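Local coordinates for protein glycosyl hydrolase, family 38 (Enterococcus faecalis, PDB 5KBP) that probably hydrolyses alpha-mannosidic linkages in carbohydrates, as a metal-binding member of glycoside hydrolase family 38, at residues 409-414 with 799-804; 415-420 with 496-501; 502-507 with 817-822. All coordinates share one frame; numbering follows the deposited sequence.

Overall arrangement
The three contacts lie close together in one region of antiparallel sheets backed by helices, with centres 8 to 12 Å apart, none of them at an annotated site. Contact 1 is the buried one: strand 404-410 and its Asx turn meet the link between a helix and a strand, mostly through apolar groups and one good backbone bond. Contacts 2 and 3 are partly buried and far richer in backbone hydrogen bonds. Contact 2 joins strands 416-430 and 483-499 of a three-stranded sheet, with charged side chains at its surface. Contact 3 shares its sheet with contact 1, since strands 404-410 and 503-511 are neighbours; it adds a short strand, with a histidine laid against a buried indole and polar groups outside.

Contact 1 of 3, residues 409-414 with 799-804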
loop_
_atom_site.group_PDB
_atom_site.type_symbol
_atom_site.label_atom_id
_atom_site.label_comp_id
_atom_site.label_asym_id
_atom_site.label_seq_id
_atom_site.Cartn_x
_atom_site.Cartn_y
_atom_site.Cartn_z
ATOM N N PHE A 409 -19.450 -23.270 -12.400
ATOM C CA PHE A 409 -20.356 -22.132 -12.461
ATOM C C PHE A 409 -20.053 -21.283 -13.688
ATOM O O PHE A 409 -18.888 -21.006 -13.991
ATOM C CB PHE A 409 -20.238 -21.253 -11.213
ATOM C CG PHE A 409 -20.664 -21.928 -9.945
ATOM C CD1 PHE A 409 -19.763 -22.682 -9.212
ATOM C CD2 PHE A 409 -21.957 -21.788 -9.471
ATOM C CE1 PHE A 409 -20.148 -23.296 -8.038
ATOM C CE2 PHE A 409 -22.349 -22.401 -8.298
ATOM C CZ PHE A 409 -21.443 -23.156 -7.580
ATOM N N ASN A 410 -21.105 -20.874 -14.389
ATOM C CA ASN A 410 -21.012 -19.840 -15.416
ATOM C C ASN A 410 -21.565 -18.569 -14.786
ATOM O O ASN A 410 -22.776 -18.427 -14.613
ATOM C CB ASN A 410 -21.778 -20.231 -16.676
ATOM C CG ASN A 410 -21.638 -19.202 -17.796
ATOM O OD1 ASN A 410 -20.973 -18.176 -17.640
ATOM N ND2 ASN A 410 -22.253 -19.487 -18.940
ATOM N N THR A 411 -20.672 -17.653 -14.418
ATOM C CA THR A 411 -21.050 -16.406 -13.763
ATOM C C THR A 411 -21.185 -15.250 -14.750
ATOM O O THR A 411 -21.021 -14.087 -14.368
ATOM C CB THR A 411 -20.042 -16.058 -12.668
ATOM O OG1 THR A 411 -18.723 -16.017 -13.228
ATOM C CG2 THR A 411 -20.084 -17.102 -11.566
ATOM N N SER A 412 -21.482 -15.549 -16.013
ATOM C CA SER A 412 -21.667 -14.533 -17.037
ATOM C C SER A 412 -23.038 -14.705 -17.678
ATOM O O SER A 412 -23.755 -15.676 -17.420
ATOM C CB SER A 412 -20.567 -14.603 -18.106
ATOM O OG SER A 412 -20.789 -15.673 -19.010
ATOM N N GLY A 413 -23.399 -13.742 -18.521
ATOM C CA GLY A 413 -24.690 -13.762 -19.179
ATOM C C GLY A 413 -24.643 -14.260 -20.608
ATOM O O GLY A 413 -25.592 -14.055 -21.372
ATOM N N TYR A 414 -23.553 -14.923 -20.981
ATOM C CA TYR A 414 -23.364 -15.413 -22.338
ATOM C C TYR A 414 -23.181 -16.924 -22.333
ATOM O O TYR A 414 -22.730 -17.508 -21.343
ATOM C CB TYR A 414 -22.149 -14.758 -23.001
ATOM C CG TYR A 414 -22.014 -13.285 -22.706
ATOM C CD1 TYR A 414 -22.773 -12.347 -23.391
ATOM C CD2 TYR A 414 -21.127 -12.831 -21.737
ATOM C CE1 TYR A 414 -22.652 -10.997 -23.123
ATOM C CE2 TYR A 414 -21.001 -11.481 -21.462
ATOM C CZ TYR A 414 -21.766 -10.569 -22.159
ATOM O OH TYR A 414 -21.645 -9.224 -21.890
ATOM N N ALA A 799 -14.651 -13.795 -22.609
ATOM C CA ALA A 799 -13.275 -14.247 -22.425
ATOM C C ALA A 799 -12.641 -13.646 -21.176
ATOM O O ALA A 799 -11.724 -14.243 -20.600
ATOM C CB ALA A 799 -12.442 -13.907 -23.662
ATOM N N GLN A 800 -13.109 -12.473 -20.744
ATOM C CA GLN A 800 -12.588 -11.839 -19.540
ATOM C C GLN A 800 -13.159 -12.430 -18.257
ATOM O O GLN A 800 -12.688 -12.077 -17.170
ATOM C CB GLN A 800 -12.871 -10.335 -19.568
ATOM C CG GLN A 800 -12.017 -9.548 -20.543
ATOM C CD GLN A 800 -12.162 -8.049 -20.357
ATOM O OE1 GLN A 800 -12.993 -7.589 -19.573
ATOM N NE2 GLN A 800 -11.348 -7.281 -21.071
ATOM N N ILE A 801 -14.149 -13.310 -18.352
ATOM C CA ILE A 801 -14.822 -13.850 -17.173
ATOM C C ILE A 801 -14.504 -15.336 -17.053
ATOM O O ILE A 801 -15.137 -16.157 -17.729
ATOM C CB ILE A 801 -16.338 -13.614 -17.249
ATOM C CG1 ILE A 801 -16.632 -12.139 -17.533
ATOM C CG2 ILE A 801 -17.012 -14.059 -15.960
ATOM C CD1 ILE A 801 -18.094 -11.842 -17.777
ATOM N N PRO A 802 -13.554 -15.731 -16.209
ATOM C CA PRO A 802 -13.181 -17.147 -16.129
ATOM C C PRO A 802 -14.254 -17.978 -15.442
ATOM O O PRO A 802 -15.088 -17.475 -14.686
ATOM C CB PRO A 802 -11.891 -17.122 -15.305
ATOM C CG PRO A 802 -12.042 -15.914 -14.438
ATOM C CD PRO A 802 -12.772 -14.897 -15.279
ATOM N N PHE A 803 -14.221 -19.279 -15.725
ATOM C CA PHE A 803 -15.106 -20.213 -15.045
ATOM C C PHE A 803 -14.768 -20.280 -13.560
ATOM O O PHE A 803 -13.622 -20.075 -13.149
ATOM C CB PHE A 803 -14.999 -21.611 -15.661
ATOM C CG PHE A 803 -15.979 -21.867 -16.774
ATOM C CD1 PHE A 803 -17.337 -21.934 -16.515
ATOM C CD2 PHE A 803 -15.541 -22.059 -18.074
ATOM C CE1 PHE A 803 -18.242 -22.173 -17.532
ATOM C CE2 PHE A 803 -16.441 -22.303 -19.097
ATOM C CZ PHE A 803 -17.794 -22.360 -18.825
ATOM N N THR A 804 -15.782 -20.567 -12.750
ATOM C CA THR A 804 -15.615 -20.769 -11.315
ATOM C C THR A 804 -15.820 -22.250 -11.022
ATOM O O THR A 804 -16.949 -22.751 -11.079
ATOM C CB THR A 804 -16.589 -19.907 -10.514
ATOM O OG1 THR A 804 -16.253 -18.524 -10.679
ATOM C CG2 THR A 804 -16.525 -20.268 -9.036
#
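The ring of F803 comes edge-on to the backbone of F409: its CD1 lies 3.1 Å from the carbonyl oxygen O of F409, which sits near the ring plane, where the slightly positive C-H rim suits an acceptor. F409 answers in kind. Its chi1 of -65° puts CG beside the backbone N, and CD1 of the ring lies 3.4 Å from T804 O, again at the edge. That oxygen also takes the backbone bond from F409 N, at 2.9 Å, while the return bond from T804 N to F409 O is weak. The F409 and T804 side chains meet at a slant, with their CB atoms 4.0 Å apart.

Further along, T411 and T804 stand roughly perpendicular to each other. T411 directs OG1 to N319 O in helix 304-332, so its polar end is satisfied within a buried setting, and the methyl CG2 of I801 rests beside that hydroxyl at 3.8 Å. I801 CD1 reaches S412 CB at 3.7 Å, an apolar branched chain that lies against the turn and against I320 of helix 304-332.

N410 shapes that turn: its OD1 accepts from both S412 N and S412 OG, and its ND2 donates to Y414 O at 3.1 Å. The arrangement is an Asx turn next to an antiparallel strand pair, where a distant part of the chain returns to extend the sheet with strand 804-807.

Contact 2 of 3, residues 415-420 with 496-501; sequences QKTEVV and VKEMAP
M499 O is gripped from several directions: K416 N donates to it at 3.2 Å in the carbonyl plane, on a lone pair; Q415 CA brings a C-H to it at 3.3 Å; and N410 ND2, in strand 404-410, adds a weak bond. The neighbouring M499 N returns a bond to K416 O at 2.9 Å, so K416 and M499 form an antiparallel hydrogen-bonded pair. The next such pair, E418 with V496, is out of step by one residue, and E498 is the extra residue. Its positive phi (56°) turns the backbone at the corner.

T417 settles the N-H that this bulge displaces. With its hydroxyl anti to the carbonyl carbon (chi1 -64°), OG1 comes beside E498 N and accepts from it at 2.9 Å, while the methyl CG2 lies against V496 O. A threonine suits the place, being both a beta-branched strand residue and a hydroxyl acceptor on a short side chain.

K416, E418, V420 and M499 pack against F803. The K416 chain brings NZ 2.6 Å from E418 OE1, a salt bridge in which NZ meets the oxygen nearly along its C-O bond; the K416 methylenes lie over the F803 ring, and E418 CB comes to its edge. V496 meets V420 instead, their CG2 methyls 3.6 Å apart, and both touch L408. Towards solvent, the chain of Q415 bends at chi2 and passes obliquely over the corner: OE1 lies beside E498 CB, and NE2 beside P501 CD at 3.8 Å, with the amide plane steeply inclined to the E498 carboxylate. E498 and M499 opposite K416 form a G1 beta bulge, at which strand 483-499 turns a corner beside the outermost strand 416-430 of a three-stranded antiparallel sheet.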
loop_
_atom_site.group_PDB
_atom_site.type_symbol
_atom_site.label_atom_id
_atom_site.label_comp_id
_atom_site.label_asym_id
_atom_site.label_seq_id
_atom_site.Cartn_x
_atom_site.Cartn_y
_atom_site.Cartn_z
ATOM N N GLN A 415 -23.541 -17.551 -23.449
ATOM C CA GLN A 415 -23.200 -18.951 -23.659
ATOM C C GLN A 415 -21.687 -19.088 -23.715
ATOM O O GLN A 415 -21.040 -18.530 -24.607
ATOM C CB GLN A 415 -23.831 -19.463 -24.952
ATOM C CG GLN A 415 -25.325 -19.217 -25.050
ATOM C CD GLN A 415 -26.126 -20.501 -25.065
ATOM O OE1 GLN A 415 -25.791 -21.448 -25.778
ATOM N NE2 GLN A 415 -27.191 -20.543 -24.273
ATOM N N LYS A 416 -21.119 -19.815 -22.761
ATOM C CA LYS A 416 -19.675 -19.891 -22.610
ATOM C C LYS A 416 -19.156 -21.228 -23.121
ATOM O O LYS A 416 -19.669 -22.287 -22.745
ATOM C CB LYS A 416 -19.262 -19.687 -21.153
ATOM C CG LYS A 416 -17.961 -18.929 -21.033
ATOM C CD LYS A 416 -17.375 -18.987 -19.647
ATOM C CE LYS A 416 -16.021 -18.315 -19.647
ATOM N NZ LYS A 416 -15.222 -18.684 -20.847
ATOM N N THR A 417 -18.138 -21.165 -23.977
ATOM C CA THR A 417 -17.466 -22.339 -24.518
ATOM C C THR A 417 -15.988 -22.240 -24.172
ATOM O O THR A 417 -15.333 -21.251 -24.520
ATOM C CB THR A 417 -17.659 -22.434 -26.031
ATOM O OG1 THR A 417 -19.049 -22.621 -26.326
ATOM C CG2 THR A 417 -16.861 -23.595 -26.589
ATOM N N GLU A 418 -15.465 -23.260 -23.495
ATOM C CA GLU A 418 -14.108 -23.185 -22.973
ATOM C C GLU A 418 -13.634 -24.578 -22.582
ATOM O O GLU A 418 -14.411 -25.374 -22.050
ATOM C CB GLU A 418 -14.047 -22.241 -21.763
ATOM C CG GLU A 418 -12.750 -22.279 -20.975
ATOM C CD GLU A 418 -12.716 -21.242 -19.871
ATOM O OE1 GLU A 418 -13.252 -20.134 -20.081
ATOM O OE2 GLU A 418 -12.161 -21.537 -18.791
ATOM N N VAL A 419 -12.364 -24.862 -22.857
ATOM C CA VAL A 419 -11.703 -26.061 -22.353
ATOM C C VAL A 419 -11.208 -25.744 -20.946
ATOM O O VAL A 419 -10.232 -25.010 -20.771
ATOM C CB VAL A 419 -10.555 -26.500 -23.268
ATOM C CG1 VAL A 419 -9.799 -27.663 -22.645
ATOM C CG2 VAL A 419 -11.093 -26.887 -24.637
ATOM N N VAL A 420 -11.883 -26.296 -19.944
ATOM C CA VAL A 420 -11.699 -25.896 -18.554
ATOM C C VAL A 420 -10.732 -26.846 -17.864
ATOM O O VAL A 420 -10.579 -28.010 -18.252
ATOM C CB VAL A 420 -13.058 -25.850 -17.820
ATOM C CG1 VAL A 420 -12.948 -25.070 -16.515
ATOM C CG2 VAL A 420 -14.117 -25.242 -18.717
ATOM N N VAL A 496 -16.153 -27.828 -22.210
ATOM C CA VAL A 496 -17.485 -27.278 -21.977
ATOM C C VAL A 496 -17.936 -26.546 -23.233
ATOM O O VAL A 496 -17.226 -25.665 -23.738
ATOM C CB VAL A 496 -17.494 -26.346 -20.755
ATOM C CG1 VAL A 496 -18.851 -25.680 -20.602
ATOM C CG2 VAL A 496 -17.132 -27.125 -19.500
ATOM N N LYS A 497 -19.119 -26.901 -23.732
ATOM C CA LYS A 497 -19.629 -26.400 -25.004
ATOM C C LYS A 497 -20.953 -25.683 -24.767
ATOM O O LYS A 497 -21.964 -26.322 -24.455
ATOM C CB LYS A 497 -19.799 -27.543 -26.003
ATOM C CG LYS A 497 -20.323 -27.120 -27.364
ATOM C CD LYS A 497 -20.453 -28.319 -28.291
ATOM C CE LYS A 497 -21.013 -27.923 -29.648
ATOM N NZ LYS A 497 -21.146 -29.101 -30.550
ATOM N N GLU A 498 -20.939 -24.356 -24.921
ATOM C CA GLU A 498 -22.146 -23.526 -24.873
ATOM C C GLU A 498 -22.918 -23.719 -23.568
ATOM O O GLU A 498 -24.113 -24.024 -23.563
ATOM C CB GLU A 498 -23.045 -23.794 -26.083
ATOM C CG GLU A 498 -22.419 -23.423 -27.416
ATOM C CD GLU A 498 -23.397 -23.522 -28.570
ATOM O OE1 GLU A 498 -23.175 -22.847 -29.595
ATOM O OE2 GLU A 498 -24.390 -24.269 -28.448
ATOM N N MET A 499 -22.223 -23.533 -22.449
ATOM C CA MET A 499 -22.876 -23.613 -21.152
ATOM C C MET A 499 -23.827 -22.437 -20.974
ATOM O O MET A 499 -23.526 -21.308 -21.371
ATOM C CB MET A 499 -21.837 -23.637 -20.032
ATOM C CG MET A 499 -22.417 -23.876 -18.650
ATOM S SD MET A 499 -21.144 -24.039 -17.383
ATOM C CE MET A 499 -22.153 -24.197 -15.911
ATOM N N ALA A 500 -24.986 -22.709 -20.379
ATOM C CA ALA A 500 -26.031 -21.703 -20.276
ATOM C C ALA A 500 -25.575 -20.537 -19.400
ATOM O O ALA A 500 -24.785 -20.719 -18.469
ATOM C CB ALA A 500 -27.307 -22.317 -19.704
ATOM N N PRO A 501 -26.049 -19.324 -19.685
ATOM C CA PRO A 501 -25.690 -18.177 -18.844
ATOM C C PRO A 501 -26.216 -18.333 -17.424
ATOM O O PRO A 501 -27.311 -18.854 -17.202
ATOM C CB PRO A 501 -26.354 -16.993 -19.556
ATOM C CG PRO A 501 -26.532 -17.445 -20.967
ATOM C CD PRO A 501 -26.803 -18.917 -20.884
#

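Contact 3 of 3, residues 502-507 with 817-822; sequences FSWDSF and PNHVYL
The tight part of the contact is built on the buried indole of W504, with H819 laid against it. The indole carries H819 CB over one face, displaced toward the rim, with CZ2 of W504 and CB of H819 3.5 Å apart, and the imidazole follows at a slant, its plane at 35° to the six-membered ring. NE1 is taken up by A816 O, so a broad apolar ring can be used here without losing its one polar atom. P817 O lies at the ring's edge and also receives the hydroxyl of S506: OG approaches it to 2.6 Å on a lone pair, a small buried donor that fits close against the loop backbone of P817.

The backbone frame is an antiparallel ladder. W504 N donates to H819 O at 3.0 Å and H819 N returns to W504 O, adding short strand 819-820 to strand 503-511, whose other side pairs with 404-410. There F502 and S503 both face N410, a G1 beta bulge. At this end F502 O accepts Y821 N at 2.8 Å and, weakly, L822 N, while the side chains of F502 and L822 lie side by side, pointing the same way, and both touch V834.

On the outer side the fit is slacker. V820, exposed, sets CG2 3.9 Å from S503 CB. N818, also exposed, has its OD1 3.3 Å from the donor S506 N, which stands well above the carbonyl plane; but D505 OD1 comes within 2.9 Å of N818 OD1, a close approach of two acceptors that makes the placement of the N818 amide, and this bond with it, doubtful.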
loop_
_atom_site.group_PDB
_atom_site.type_symbol
_atom_site.label_atom_id
_atom_site.label_comp_id
_atom_site.label_asym_id
_atom_site.label_seq_id
_atom_site.Cartn_x
_atom_site.Cartn_y
_atom_site.Cartn_z
ATOM N N PHE A 502 -25.414 -17.863 -16.464
ATOM C CA PHE A 502 -25.731 -17.878 -15.038
ATOM C C PHE A 502 -26.370 -19.190 -14.606
ATOM O O PHE A 502 -27.540 -19.228 -14.211
ATOM C CB PHE A 502 -26.624 -16.691 -14.678
ATOM C CG PHE A 502 -25.930 -15.366 -14.810
ATOM C CD1 PHE A 502 -24.871 -15.039 -13.981
ATOM C CD2 PHE A 502 -26.325 -14.458 -15.770
ATOM C CE1 PHE A 502 -24.226 -13.824 -14.107
ATOM C CE2 PHE A 502 -25.688 -13.240 -15.900
ATOM C CZ PHE A 502 -24.634 -12.924 -15.070
ATOM N N SER A 503 -25.598 -20.271 -14.687
ATOM C CA SER A 503 -26.046 -21.601 -14.314
ATOM C C SER A 503 -24.876 -22.331 -13.666
ATOM O O SER A 503 -23.764 -21.800 -13.575
ATOM C CB SER A 503 -26.575 -22.368 -15.532
ATOM O OG SER A 503 -25.575 -22.475 -16.531
ATOM N N TRP A 504 -25.125 -23.556 -13.211
ATOM C CA TRP A 504 -24.051 -24.398 -12.706
ATOM C C TRP A 504 -24.320 -25.850 -13.067
ATOM O O TRP A 504 -25.471 -26.294 -13.090
ATOM C CB TRP A 504 -23.864 -24.251 -11.185
ATOM C CG TRP A 504 -25.014 -24.718 -10.337
ATOM C CD1 TRP A 504 -25.359 -26.010 -10.061
ATOM C CD2 TRP A 504 -25.942 -23.894 -9.620
ATOM N NE1 TRP A 504 -26.457 -26.041 -9.235
ATOM C CE2 TRP A 504 -26.833 -24.754 -8.949
ATOM C CE3 TRP A 504 -26.112 -22.512 -9.490
ATOM C CZ2 TRP A 504 -27.877 -24.279 -8.158
ATOM C CZ3 TRP A 504 -27.150 -22.043 -8.705
ATOM C CH2 TRP A 504 -28.019 -22.923 -8.049
ATOM N N ASP A 505 -23.247 -26.579 -13.358
ATOM C CA ASP A 505 -23.305 -27.998 -13.666
ATOM C C ASP A 505 -22.401 -28.758 -12.708
ATOM O O ASP A 505 -21.271 -28.336 -12.440
ATOM C CB ASP A 505 -22.889 -28.271 -15.117
ATOM C CG ASP A 505 -23.921 -27.793 -16.121
ATOM O OD1 ASP A 505 -25.124 -28.065 -15.919
ATOM O OD2 ASP A 505 -23.530 -27.142 -17.112
ATOM N N SER A 506 -22.902 -29.874 -12.192
ATOM C CA SER A 506 -22.170 -30.687 -11.233
ATOM C C SER A 506 -21.611 -31.930 -11.912
ATOM O O SER A 506 -22.279 -32.552 -12.744
ATOM C CB SER A 506 -23.068 -31.091 -10.062
ATOM O OG SER A 506 -23.541 -29.948 -9.369
ATOM N N PHE A 507 -20.379 -32.280 -11.559
ATOM C CA PHE A 507 -19.715 -33.479 -12.049
ATOM C C PHE A 507 -19.045 -34.176 -10.870
ATOM O O PHE A 507 -19.044 -33.671 -9.744
ATOM C CB PHE A 507 -18.698 -33.142 -13.147
ATOM C CG PHE A 507 -19.290 -32.410 -14.318
ATOM C CD1 PHE A 507 -19.856 -33.106 -15.374
ATOM C CD2 PHE A 507 -19.280 -31.026 -14.364
ATOM C CE1 PHE A 507 -20.401 -32.436 -16.452
ATOM C CE2 PHE A 507 -19.823 -30.349 -15.440
ATOM C CZ PHE A 507 -20.384 -31.055 -16.486
ATOM N N PRO A 817 -28.492 -30.434 -8.717
ATOM C CA PRO A 817 -27.124 -30.591 -9.244
ATOM C C PRO A 817 -26.858 -29.738 -10.473
ATOM O O PRO A 817 -25.741 -29.235 -10.646
ATOM C CB PRO A 817 -27.044 -32.092 -9.559
ATOM C CG PRO A 817 -28.081 -32.720 -8.687
ATOM C CD PRO A 817 -29.197 -31.723 -8.614
ATOM N N ASN A 818 -27.858 -29.567 -11.335
ATOM C CA ASN A 818 -27.774 -28.672 -12.483
ATOM C C ASN A 818 -28.944 -27.703 -12.413
ATOM O O ASN A 818 -30.085 -28.121 -12.192
ATOM C CB ASN A 818 -27.797 -29.449 -13.804
ATOM C CG ASN A 818 -26.744 -30.537 -13.858
ATOM O OD1 ASN A 818 -25.561 -30.262 -14.053
ATOM N ND2 ASN A 818 -27.171 -31.783 -13.690
ATOM N N HIS A 819 -28.664 -26.415 -12.598
ATOM C CA HIS A 819 -29.696 -25.407 -12.412
ATOM C C HIS A 819 -29.322 -24.142 -13.169
ATOM O O HIS A 819 -28.161 -23.726 -13.156
ATOM C CB HIS A 819 -29.894 -25.095 -10.925
ATOM C CG HIS A 819 -30.962 -24.082 -10.655
ATOM N ND1 HIS A 819 -30.684 -22.757 -10.400
ATOM C CD2 HIS A 819 -32.309 -24.202 -10.596
ATOM C CE1 HIS A 819 -31.814 -22.103 -10.198
ATOM N NE2 HIS A 819 -32.815 -22.957 -10.311
ATOM N N VAL A 820 -30.313 -23.539 -13.819
ATOM C CA VAL A 820 -30.153 -22.264 -14.511
ATOM C C VAL A 820 -30.765 -21.178 -13.638
ATOM O O VAL A 820 -31.974 -21.184 -13.381
ATOM C CB VAL A 820 -30.807 -22.290 -15.901
ATOM C CG1 VAL A 820 -30.781 -20.905 -16.523
ATOM C CG2 VAL A 820 -30.105 -23.298 -16.796
ATOM N N TYR A 821 -29.931 -20.241 -13.185
ATOM C CA TYR A 821 -30.413 -19.210 -12.273
ATOM C C TYR A 821 -31.151 -18.096 -13.009
ATOM O O TYR A 821 -32.138 -17.560 -12.495
ATOM C CB TYR A 821 -29.249 -18.638 -11.460
ATOM C CG TYR A 821 -29.679 -17.726 -10.332
ATOM C CD1 TYR A 821 -30.360 -18.227 -9.230
ATOM C CD2 TYR A 821 -29.396 -16.367 -10.365
ATOM C CE1 TYR A 821 -30.755 -17.400 -8.195
ATOM C CE2 TYR A 821 -29.786 -15.530 -9.333
ATOM C CZ TYR A 821 -30.466 -16.051 -8.251
ATOM O OH TYR A 821 -30.856 -15.225 -7.224
ATOM N N LEU A 822 -30.698 -17.742 -14.208
ATOM C CA LEU A 822 -31.308 -16.663 -14.977
ATOM C C LEU A 822 -31.408 -17.061 -16.439
ATOM O O LEU A 822 -30.443 -17.580 -17.007
ATOM C CB LEU A 822 -30.495 -15.365 -14.842
ATOM C CG LEU A 822 -30.679 -14.558 -13.558
ATOM C CD1 LEU A 822 -29.661 -13.434 -13.475
ATOM C CD2 LEU A 822 -32.086 -13.997 -13.496
#